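Local coordinates for protein induced by osmotic stress (PDB 5YWN) that probably acts as an NADP-dependent carbonyl reductase of the dihydroflavonol-4-reductase subfamily, accepting haloketones and using NADP(H) as cofactor, at residues 187-193 with 256-262; 122-128 with 167-171; 240-244 with 311-315. The protein carries 1 engineered substitution. All coordinates share one frame; numbering follows the deposited sequence.

Contact 1 of 3, residues 187-193 with 256-262; sequences LSTVNPV and GERLLLS
Residues 187-192 and 258-261 run as parallel strands, inclined by 22°, with L187, T189, N191 and V193 of the first segment carrying the backbone hydrogen bonds. T189 N gives to E257 O, and T189 O takes L259 N. N191 repeats this two residues on, from its N to L259 O (2.7 Å) and from L261 N to its O. G256 N to L187 O and V193 N to L261 O close the two ends.

On one face T189 and R258 lie side by side. T189 OG1 sits between its own backbone N and carbonyl carbon (chi1 75°), where it rests 3.3 Å from R258 CA. It also donates to N191 OD1 at 2.8 Å, in the carbonyl plane, which helps fix the rotation of the amide. N191 ND2 passes 3.7 Å from R258 NH2, with amide and guanidinium planes 84° apart. R258 and N191 ND2 find their partners outside the two strands: R258 NE in a salt bridge with E171, NH1 at the carbonyls of E144 and S146, and ND2 at E171 OE1.

This is the edge of the seven-stranded parallel Rossmann sheet, where 258-261 is the outermost strand. On the other face V190, P192, L259 and L261 make an apolar patch. V190 CG1 meets L261 CG at 4.0 Å, and V190 CG2 lies 4.2 Å from L259 CD1. P192 at the strand's C-terminal end, and V193 just past it, belong to the NADP pocket. V193 also sets CG1 3.5 Å from S262 OG, whose hydroxyl is hydrogen-bonded to that of T234.

Contact 2 of 3, residues 122-128 with 167-171; sequences YTSSVVA and KQFAE. With NAP (NADP nicotinamide-adenine-dinucleotide phosphate), chain B.
The lysine of the YxxxK motif, K167, lies across the C-terminal end of strand 119-123 and its following loop, beside the nicotinamide half of NADP. Its chain bends at chi2 and chi3, which carries NZ toward T123 O at 2.9 Å and, weakly, Y122 OH. NZ is modelled too close to O2D, a hydroxyl of the nicotinamide ribose, so its exact place and these bonds are doubtful. The hydrocarbon part is clearer: K167 CG packs on V127 CG2 at 3.5 Å.

One helical turn further, E171 carries the buried polar contact. S124 OG donates to E171 OE1 at 2.8 Å, from above the carboxylate plane by 37°. The extended glutamate chain, CG anti to N (chi1 -164°), brings the carboxylate there. Besides its strand partners N191 and R258, the group accepts from W175 NE1 at OE2, so several bonds fix its rotation. A128 CB packs beside it, 3.6 Å from E171 OE1.

The Y122 ring crosses E171 obliquely, the ring and carboxylate planes 43° apart, and its OH lies 3.3 Å from A170 CB. A water donates to V127 O and accepts from Q168 NE2, joining loop to helix. Q168 OE1 accepts from R172 NE, and NE2 also bonds L150 O.

S125 OG accepts from V127 N, an ST turn that shapes the loop beside the cofactor. The same OG lies 3.3 Å from C5N of the nicotinamide ring, and the S125 side chain touches Y163. T123 CG2 packs against the nicotinamide ribose. S125, Y163 and K167 are thus placed like the Ser-Tyr-Lys triad of extended short-chain dehydrogenases/reductases, consistent with the family of this enzyme.

Contact 3 of 3, residues 240-244 with 311-315; sequences DVAKA and LGFEY
K243 sets CE over one face of the F313 ring. The contact is a CH-pi one: CE stands 4.3 Å from the ring centroid, 27° off the normal. K243 CB lies 3.5 Å from F313 CZ. The elements joined are helix 238-250, which leads into the edge strand 258-261 of the Rossmann sheet, and the loop between helices 305-311 and 318-332. G312, with positive phi, is the first residue to leave helix 305-311, and F313 follows at once.

F313 CG sits between the backbone N and carbonyl carbon (chi1 60°), which turns the ring toward the helix. The backbone N of A244 meets the ring at its edge, near the ring plane. D240 OD1 approaches F313 CE1 at 3.7 Å, with carboxylate and ring planes 27° apart. An alanine in place of this ring is likely to leave K243 CE without its aromatic partner and to open a gap between helix and loop.

D240 also reaches Y315: OD2 lies 3.4 Å from Y315 CA, and CG is 3.7 Å from Y315 CD1. OD2 takes its hydrogen bond from the backbone N of F316, just past the segment. A water links the K243 and D240 side chains to the backbone carbonyl of E314. It accepts from K243 NZ at 2.8 Å and donates to both D240 OD1 and E314 O. The direct ion pair between K243 NZ and D240 OD1 is long. Deeper in, the methyl of A244 meets the branched end of L311, with A244 CB 3.8 Å from L311 CD2.

Contacts 1 and 2 are buried and share the Rossmann sheet, where strands 119-123 and 186-192 are neighbours. They meet directly: V190 O and S124 N are 2.8 Å apart, a probable hydrogen bond, and the R258-E171 pair joins the edge strand to helix 159-181. Contact 3 is only partly buried and lies farther from the cofactor. It adjoins contact 1 through L261, whose CD1 is 3.7 Å from A244 CB, but does not touch contact 2. Chemistry follows place. Contact 1 rests on regular backbone bonds between strands, contact 2 on side-chain polar groups beside NADP, and contact 3 on ring and aliphatic packing with a water at its polar end.

Contact 1 of 3, residues 187-193 with 256-262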
loop_
_atom_site.group_PDB
_atom_site.type_symbol
_atom_site.label_atom_id
_atom_site.label_comp_id
_atom_site.label_asym_id
_atom_site.label_seq_id
_atom_site.Cartn_x
_atom_site.Cartn_y
_atom_site.Cartn_z
ATOM N N LEU A 187 12.879 11.471 -5.661
ATOM C CA LEU A 187 12.231 10.289 -5.205
ATOM C C LEU A 187 11.788 10.425 -3.780
ATOM O O LEU A 187 12.435 11.021 -2.989
ATOM C CB LEU A 187 13.133 9.073 -5.323
ATOM C CG LEU A 187 12.704 7.716 -4.744
ATOM C CD1 LEU A 187 11.476 7.183 -5.420
ATOM C CD2 LEU A 187 13.812 6.682 -4.788
ATOM N N SER A 188 10.679 9.823 -3.498
ATOM C CA SER A 188 10.232 9.653 -2.152
ATOM C C SER A 188 9.527 8.312 -1.976
ATOM O O SER A 188 9.086 7.765 -2.912
ATOM C CB SER A 188 9.377 10.829 -1.737
ATOM O OG SER A 188 8.215 10.904 -2.457
ATOM N N THR A 189 9.473 7.798 -0.758
ATOM C CA THR A 189 8.824 6.529 -0.509
ATOM C C THR A 189 7.760 6.658 0.534
ATOM O O THR A 189 7.829 7.488 1.368
ATOM C CB THR A 189 9.785 5.360 -0.106
ATOM O OG1 THR A 189 10.227 5.499 1.235
ATOM C CG2 THR A 189 10.957 5.241 -1.033
ATOM N N VAL A 190 6.789 5.782 0.453
ATOM C CA VAL A 190 5.787 5.616 1.472
ATOM C C VAL A 190 5.849 4.191 2.045
ATOM O O VAL A 190 5.795 3.248 1.333
ATOM C CB VAL A 190 4.410 6.007 0.960
ATOM C CG1 VAL A 190 3.356 5.770 1.995
ATOM C CG2 VAL A 190 4.406 7.428 0.486
ATOM N N ASN A 191 5.969 4.086 3.342
ATOM C CA ASN A 191 6.228 2.836 4.029
ATOM C C ASN A 191 5.097 2.493 5.032
ATOM O O ASN A 191 5.135 2.805 6.181
ATOM C CB ASN A 191 7.602 2.847 4.714
ATOM C CG ASN A 191 8.736 3.079 3.761
ATOM O OD1 ASN A 191 8.810 4.059 3.136
ATOM N ND2 ASN A 191 9.599 2.134 3.670
ATOM N N PRO A 192 4.040 1.907 4.523
ATOM C CA PRO A 192 2.895 1.561 5.358
ATOM C C PRO A 192 2.992 0.250 6.124
ATOM O O PRO A 192 3.628 -0.655 5.729
ATOM C CB PRO A 192 1.738 1.493 4.376
ATOM C CG PRO A 192 2.300 1.728 3.089
ATOM C CD PRO A 192 3.757 1.621 3.138
ATOM N N VAL A 193 2.237 0.212 7.203
ATOM C CA VAL A 193 1.875 -0.978 7.938
ATOM C C VAL A 193 0.622 -1.632 7.327
ATOM O O VAL A 193 0.294 -1.350 6.221
ATOM C CB VAL A 193 1.711 -0.698 9.447
ATOM C CG1 VAL A 193 2.976 -0.125 10.003
ATOM C CG2 VAL A 193 0.536 0.209 9.698
ATOM N N GLY A 256 13.235 13.139 -1.249
ATOM C CA GLY A 256 14.277 12.332 -0.673
ATOM C C GLY A 256 13.965 11.731 0.679
ATOM O O GLY A 256 14.831 11.319 1.343
ATOM N N GLU A 257 12.700 11.697 1.030
ATOM C CA GLU A 257 12.232 11.134 2.272
ATOM C C GLU A 257 11.565 9.765 2.158
ATOM O O GLU A 257 10.964 9.461 1.195
ATOM C CB GLU A 257 11.288 12.100 3.013
ATOM C CG GLU A 257 11.685 13.546 3.066
ATOM C CD GLU A 257 12.512 13.904 4.263
ATOM O OE1 GLU A 257 12.878 13.026 4.992
ATOM O OE2 GLU A 257 12.815 15.071 4.458
ATOM N N ARG A 258 11.695 8.993 3.227
ATOM C CA ARG A 258 10.897 7.849 3.518
ATOM C C ARG A 258 9.841 8.207 4.552
ATOM O O ARG A 258 10.109 8.825 5.551
ATOM C CB ARG A 258 11.694 6.690 4.034
ATOM C CG ARG A 258 12.881 6.234 3.256
ATOM C CD ARG A 258 13.668 5.273 4.081
ATOM N NE ARG A 258 13.279 3.911 3.960
ATOM C CZ ARG A 258 13.526 2.994 4.877
ATOM N NH1 ARG A 258 14.099 3.320 5.987
ATOM N NH2 ARG A 258 13.194 1.771 4.673
ATOM N N LEU A 259 8.625 7.813 4.261
ATOM C CA LEU A 259 7.524 8.100 5.120
ATOM C C LEU A 259 6.934 6.862 5.760
ATOM O O LEU A 259 6.445 6.020 5.103
ATOM C CB LEU A 259 6.472 8.822 4.335
ATOM C CG LEU A 259 6.899 10.079 3.668
ATOM C CD1 LEU A 259 5.787 10.644 2.832
ATOM C CD2 LEU A 259 7.396 11.009 4.713
ATOM N N LEU A 260 7.028 6.791 7.061
ATOM C CA LEU A 260 6.518 5.671 7.809
ATOM C C LEU A 260 5.062 5.941 8.145
ATOM O O LEU A 260 4.779 6.830 8.858
ATOM C CB LEU A 260 7.312 5.505 9.087
ATOM C CG LEU A 260 6.952 4.530 10.205
ATOM C CD1 LEU A 260 6.871 3.100 9.731
ATOM C CD2 LEU A 260 7.873 4.635 11.399
ATOM N N LEU A 261 4.177 5.152 7.587
ATOM C CA LEU A 261 2.752 5.343 7.744
ATOM C C LEU A 261 2.160 4.300 8.660
ATOM O O LEU A 261 1.818 3.240 8.253
ATOM C CB LEU A 261 2.062 5.352 6.387
ATOM C CG LEU A 261 1.885 6.638 5.595
ATOM C CD1 LEU A 261 0.691 7.428 6.091
ATOM C CD2 LEU A 261 3.128 7.484 5.692
ATOM N N SER A 262 2.105 4.646 9.916
ATOM C CA SER A 262 1.691 3.781 10.987
ATOM C C SER A 262 0.873 4.513 12.058
ATOM O O SER A 262 1.238 5.549 12.479
ATOM C CB SER A 262 2.946 3.185 11.619
ATOM O OG SER A 262 2.611 2.220 12.509
#

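Contact 2 of 3, residues 122-128 with 167-171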
loop_
_atom_site.group_PDB
_atom_site.type_symbol
_atom_site.label_atom_id
_atom_site.label_comp_id
_atom_site.label_asym_id
_atom_site.label_seq_id
_atom_site.Cartn_x
_atom_site.Cartn_y
_atom_site.Cartn_z
ATOM N N TYR A 122 7.712 5.735 -4.625
ATOM C CA TYR A 122 7.679 4.317 -4.563
ATOM C C TYR A 122 6.894 3.849 -3.338
ATOM O O TYR A 122 7.148 4.272 -2.270
ATOM C CB TYR A 122 9.075 3.746 -4.537
ATOM C CG TYR A 122 9.095 2.278 -4.350
ATOM C CD1 TYR A 122 8.601 1.452 -5.318
ATOM C CD2 TYR A 122 9.528 1.720 -3.188
ATOM C CE1 TYR A 122 8.587 0.116 -5.169
ATOM C CE2 TYR A 122 9.518 0.383 -3.019
ATOM C CZ TYR A 122 9.023 -0.410 -4.018
ATOM O OH TYR A 122 8.968 -1.706 -3.878
ATOM N N THR A 123 5.954 2.959 -3.544
ATOM C CA THR A 123 5.185 2.407 -2.462
ATOM C C THR A 123 5.981 1.225 -1.834
ATOM O O THR A 123 6.026 0.182 -2.338
ATOM C CB THR A 123 3.771 1.919 -2.863
ATOM O OG1 THR A 123 3.067 2.880 -3.597
ATOM C CG2 THR A 123 2.968 1.490 -1.640
ATOM N N SER A 124 6.590 1.490 -0.713
ATOM C CA SER A 124 7.334 0.496 0.002
ATOM C C SER A 124 6.437 -0.114 1.075
ATOM O O SER A 124 5.293 -0.293 0.847
ATOM C CB SER A 124 8.615 1.060 0.589
ATOM O OG SER A 124 9.533 0.098 0.935
ATOM N N SER A 125 7.030 -0.481 2.194
ATOM C CA SER A 125 6.353 -1.060 3.314
ATOM C C SER A 125 7.184 -1.046 4.589
ATOM O O SER A 125 8.362 -1.017 4.544
ATOM C CB SER A 125 5.936 -2.485 2.998
ATOM O OG SER A 125 5.437 -3.133 4.092
ATOM N N VAL A 126 6.526 -1.224 5.709
ATOM C CA VAL A 126 7.210 -1.383 6.964
ATOM C C VAL A 126 8.136 -2.599 6.936
ATOM O O VAL A 126 9.073 -2.597 7.591
ATOM C CB VAL A 126 6.263 -1.468 8.174
ATOM C CG1 VAL A 126 5.506 -2.762 8.205
ATOM C CG2 VAL A 126 7.002 -1.167 9.451
ATOM N N VAL A 127 7.824 -3.583 6.121
ATOM C CA VAL A 127 8.604 -4.784 5.974
ATOM C C VAL A 127 9.994 -4.530 5.418
ATOM O O VAL A 127 10.851 -5.322 5.612
ATOM C CB VAL A 127 7.888 -5.924 5.250
ATOM C CG1 VAL A 127 6.522 -6.152 5.852
ATOM C CG2 VAL A 127 7.817 -5.688 3.765
ATOM N N ALA A 128 10.160 -3.419 4.737
ATOM C CA ALA A 128 11.452 -2.926 4.315
ATOM C C ALA A 128 12.354 -2.493 5.475
ATOM O O ALA A 128 13.499 -2.450 5.337
ATOM C CB ALA A 128 11.346 -1.849 3.255
ATOM N N LYS A 167 10.309 -6.049 -0.768
ATOM C CA LYS A 167 10.194 -4.667 -0.433
ATOM C C LYS A 167 11.504 -3.968 -0.054
ATOM O O LYS A 167 11.798 -2.951 -0.550
ATOM C CB LYS A 167 9.072 -4.437 0.580
ATOM C CG LYS A 167 7.758 -5.080 0.291
ATOM C CD LYS A 167 7.134 -4.651 -0.997
ATOM C CE LYS A 167 6.995 -3.181 -1.074
ATOM N NZ LYS A 167 6.193 -2.749 -2.217
ATOM N N GLN A 168 12.291 -4.594 0.791
ATOM C CA GLN A 168 13.528 -4.043 1.201
ATOM C C GLN A 168 14.464 -3.826 0.024
ATOM O O GLN A 168 14.982 -2.808 -0.091
ATOM C CB GLN A 168 14.203 -4.991 2.184
ATOM C CG GLN A 168 15.515 -4.510 2.750
ATOM C CD GLN A 168 16.466 -5.607 3.220
ATOM O OE1 GLN A 168 17.644 -5.425 3.207
ATOM N NE2 GLN A 168 15.935 -6.714 3.652
ATOM N N PHE A 169 14.641 -4.827 -0.805
ATOM C CA PHE A 169 15.502 -4.762 -1.969
ATOM C C PHE A 169 15.079 -3.830 -3.115
ATOM O O PHE A 169 15.860 -3.140 -3.633
ATOM C CB PHE A 169 15.977 -6.144 -2.413
ATOM C CG PHE A 169 16.726 -6.856 -1.345
ATOM C CD1 PHE A 169 17.948 -6.441 -0.972
ATOM C CD2 PHE A 169 16.150 -7.851 -0.647
ATOM C CE1 PHE A 169 18.613 -7.044 0.068
ATOM C CE2 PHE A 169 16.793 -8.452 0.396
ATOM C CZ PHE A 169 18.022 -8.048 0.752
ATOM N N ALA A 170 13.814 -3.821 -3.414
ATOM C CA ALA A 170 13.298 -2.875 -4.346
ATOM C C ALA A 170 13.497 -1.451 -3.874
ATOM O O ALA A 170 13.988 -0.704 -4.601
ATOM C CB ALA A 170 11.868 -3.143 -4.635
ATOM N N GLU A 171 13.186 -1.142 -2.629
ATOM C CA GLU A 171 13.393 0.184 -2.089
ATOM C C GLU A 171 14.859 0.633 -2.065
ATOM O O GLU A 171 15.151 1.701 -2.460
ATOM C CB GLU A 171 12.735 0.400 -0.726
ATOM C CG GLU A 171 12.604 1.873 -0.338
ATOM C CD GLU A 171 12.328 2.207 1.119
ATOM O OE1 GLU A 171 11.762 1.441 1.843
ATOM O OE2 GLU A 171 12.709 3.287 1.500
HETATM P PA NAP B . -3.031 -5.649 -3.957
HETATM O O1A NAP B . -4.393 -5.102 -3.604
HETATM O O2A NAP B . -2.880 -7.099 -4.352
HETATM O O5B NAP B . -2.411 -4.739 -5.132
HETATM C C5B NAP B . -1.372 -5.245 -5.967
HETATM C C4B NAP B . -1.587 -4.773 -7.400
HETATM O O4B NAP B . -0.348 -4.801 -8.116
HETATM C C3B NAP B . -2.574 -5.662 -8.139
HETATM O O3B NAP B . -3.720 -4.913 -8.555
HETATM C C2B NAP B . -1.831 -6.217 -9.339
HETATM O O2B NAP B . -2.477 -5.839 -10.552
HETATM C C1B NAP B . -0.426 -5.639 -9.274
HETATM N N9A NAP B . 0.572 -6.734 -9.177
HETATM C C8A NAP B . 0.699 -7.591 -8.145
HETATM N N7A NAP B . 1.709 -8.470 -8.375
HETATM C C5A NAP B . 2.245 -8.178 -9.574
HETATM C C6A NAP B . 3.339 -8.712 -10.417
HETATM N N6A NAP B . 4.085 -9.767 -10.011
HETATM N N1A NAP B . 3.567 -8.111 -11.606
HETATM C C2A NAP B . 2.838 -7.060 -12.030
HETATM N N3A NAP B . 1.831 -6.531 -11.311
HETATM C C4A NAP B . 1.491 -7.032 -10.100
HETATM O O3 NAP B . -2.036 -5.357 -2.724
HETATM P PN NAP B . -2.230 -4.046 -1.811
HETATM O O1N NAP B . -2.526 -4.493 -0.400
HETATM O O2N NAP B . -3.181 -3.111 -2.521
HETATM O O5D NAP B . -0.763 -3.382 -1.832
HETATM C C5D NAP B . -0.497 -2.240 -2.643
HETATM C C4D NAP B . 0.971 -1.848 -2.520
HETATM O O4D NAP B . 1.210 -1.220 -1.256
HETATM C C3D NAP B . 1.888 -3.057 -2.619
HETATM O O3D NAP B . 2.733 -2.960 -3.771
HETATM C C2D NAP B . 2.713 -3.071 -1.348
HETATM O O2D NAP B . 4.111 -3.004 -1.650
HETATM C C1D NAP B . 2.276 -1.856 -0.544
HETATM N N1N NAP B . 1.829 -2.268 0.790
HETATM C C2N NAP B . 0.537 -2.554 0.998
HETATM C C3N NAP B . 0.093 -2.947 2.255
HETATM C C7N NAP B . -1.356 -3.265 2.480
HETATM O O7N NAP B . -1.690 -3.841 3.502
HETATM N N7N NAP B . -2.243 -2.908 1.553
HETATM C C4N NAP B . 1.000 -3.043 3.300
HETATM C C5N NAP B . 2.333 -2.742 3.059
HETATM C C6N NAP B . 2.725 -2.353 1.783
HETATM P P2B NAP B . -3.611 -6.780 -11.201
HETATM O O1X NAP B . -3.550 -6.459 -12.676
HETATM O O2X NAP B . -3.170 -8.179 -10.848
HETATM O O3X NAP B . -4.884 -6.337 -10.519
HETATM O O HOH W 1 13.080 -7.171 4.443
#

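Contact 3 of 3, residues 240-244 with 311-315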
loop_
_atom_site.group_PDB
_atom_site.type_symbol
_atom_site.label_atom_id
_atom_site.label_comp_id
_atom_site.label_asym_id
_atom_site.label_seq_id
_atom_site.Cartn_x
_atom_site.Cartn_y
_atom_site.Cartn_z
ATOM N N ASP A 240 -5.614 7.535 4.496
ATOM C CA ASP A 240 -4.411 8.138 4.968
ATOM C C ASP A 240 -3.154 7.786 4.128
ATOM O O ASP A 240 -2.368 8.607 3.870
ATOM C CB ASP A 240 -4.220 7.864 6.434
ATOM C CG ASP A 240 -5.283 8.500 7.290
ATOM O OD1 ASP A 240 -5.664 9.593 7.015
ATOM O OD2 ASP A 240 -5.716 7.895 8.225
ATOM N N VAL A 241 -3.034 6.536 3.703
ATOM C CA VAL A 241 -1.950 6.140 2.850
ATOM C C VAL A 241 -1.993 6.883 1.521
ATOM O O VAL A 241 -1.002 7.378 1.070
ATOM C CB VAL A 241 -1.848 4.641 2.627
ATOM C CG1 VAL A 241 -0.644 4.358 1.778
ATOM C CG2 VAL A 241 -1.698 3.927 3.933
ATOM N N ALA A 242 -3.178 7.009 0.979
ATOM C CA ALA A 242 -3.370 7.745 -0.232
ATOM C C ALA A 242 -2.996 9.232 -0.103
ATOM O O ALA A 242 -2.320 9.729 -0.898
ATOM C CB ALA A 242 -4.768 7.570 -0.768
ATOM N N LYS A 243 -3.403 9.854 0.970
ATOM C CA LYS A 243 -3.063 11.212 1.243
ATOM C C LYS A 243 -1.573 11.368 1.366
ATOM O O LYS A 243 -1.061 12.322 0.933
ATOM C CB LYS A 243 -3.789 11.770 2.443
ATOM C CG LYS A 243 -5.260 11.981 2.213
ATOM C CD LYS A 243 -5.952 12.748 3.313
ATOM C CE LYS A 243 -6.254 11.904 4.520
ATOM N NZ LYS A 243 -7.093 12.588 5.489
ATOM N N ALA A 244 -0.903 10.382 1.950
ATOM C CA ALA A 244 0.540 10.360 2.046
ATOM C C ALA A 244 1.233 10.313 0.692
ATOM O O ALA A 244 2.204 10.953 0.500
ATOM C CB ALA A 244 1.040 9.265 2.946
ATOM N N LEU A 311 3.617 15.297 6.636
ATOM C CA LEU A 311 2.255 15.113 6.202
ATOM C C LEU A 311 1.281 16.197 6.657
ATOM O O LEU A 311 0.521 16.655 5.899
ATOM C CB LEU A 311 1.721 13.741 6.569
ATOM C CG LEU A 311 2.330 12.490 5.958
ATOM C CD1 LEU A 311 1.639 11.305 6.549
ATOM C CD2 LEU A 311 2.241 12.524 4.463
ATOM N N GLY A 312 1.348 16.565 7.913
ATOM C CA GLY A 312 0.539 17.628 8.455
ATOM C C GLY A 312 -0.971 17.397 8.520
ATOM O O GLY A 312 -1.697 18.319 8.530
ATOM N N PHE A 313 -1.402 16.157 8.568
ATOM C CA PHE A 313 -2.777 15.827 8.833
ATOM C C PHE A 313 -2.920 14.734 9.866
ATOM O O PHE A 313 -2.022 14.039 10.126
ATOM C CB PHE A 313 -3.556 15.505 7.565
ATOM C CG PHE A 313 -3.022 14.345 6.804
ATOM C CD1 PHE A 313 -3.394 13.077 7.122
ATOM C CD2 PHE A 313 -2.164 14.540 5.765
ATOM C CE1 PHE A 313 -2.895 12.014 6.439
ATOM C CE2 PHE A 313 -1.666 13.488 5.070
ATOM C CZ PHE A 313 -2.032 12.219 5.397
ATOM N N GLU A 314 -4.083 14.637 10.455
ATOM C CA GLU A 314 -4.422 13.637 11.422
ATOM C C GLU A 314 -4.997 12.374 10.760
ATOM O O GLU A 314 -5.668 12.456 9.768
ATOM C CB GLU A 314 -5.404 14.189 12.437
ATOM C CG GLU A 314 -4.831 15.189 13.402
ATOM C CD GLU A 314 -3.669 14.687 14.212
ATOM O OE1 GLU A 314 -3.565 13.508 14.542
ATOM O OE2 GLU A 314 -2.849 15.520 14.534
ATOM N N TYR A 315 -4.675 11.230 11.316
ATOM C CA TYR A 315 -5.107 9.952 10.806
ATOM C C TYR A 315 -6.524 9.549 11.232
ATOM O O TYR A 315 -6.977 9.946 12.210
ATOM C CB TYR A 315 -4.111 8.871 11.224
ATOM C CG TYR A 315 -2.688 8.964 10.698
ATOM C CD1 TYR A 315 -2.397 9.483 9.447
ATOM C CD2 TYR A 315 -1.643 8.492 11.446
ATOM C CE1 TYR A 315 -1.108 9.541 8.984
ATOM C CE2 TYR A 315 -0.358 8.554 11.005
ATOM C CZ TYR A 315 -0.078 9.057 9.780
ATOM O OH TYR A 315 1.195 9.104 9.384
HETATM O O HOH W 2 -7.086 11.341 8.014
#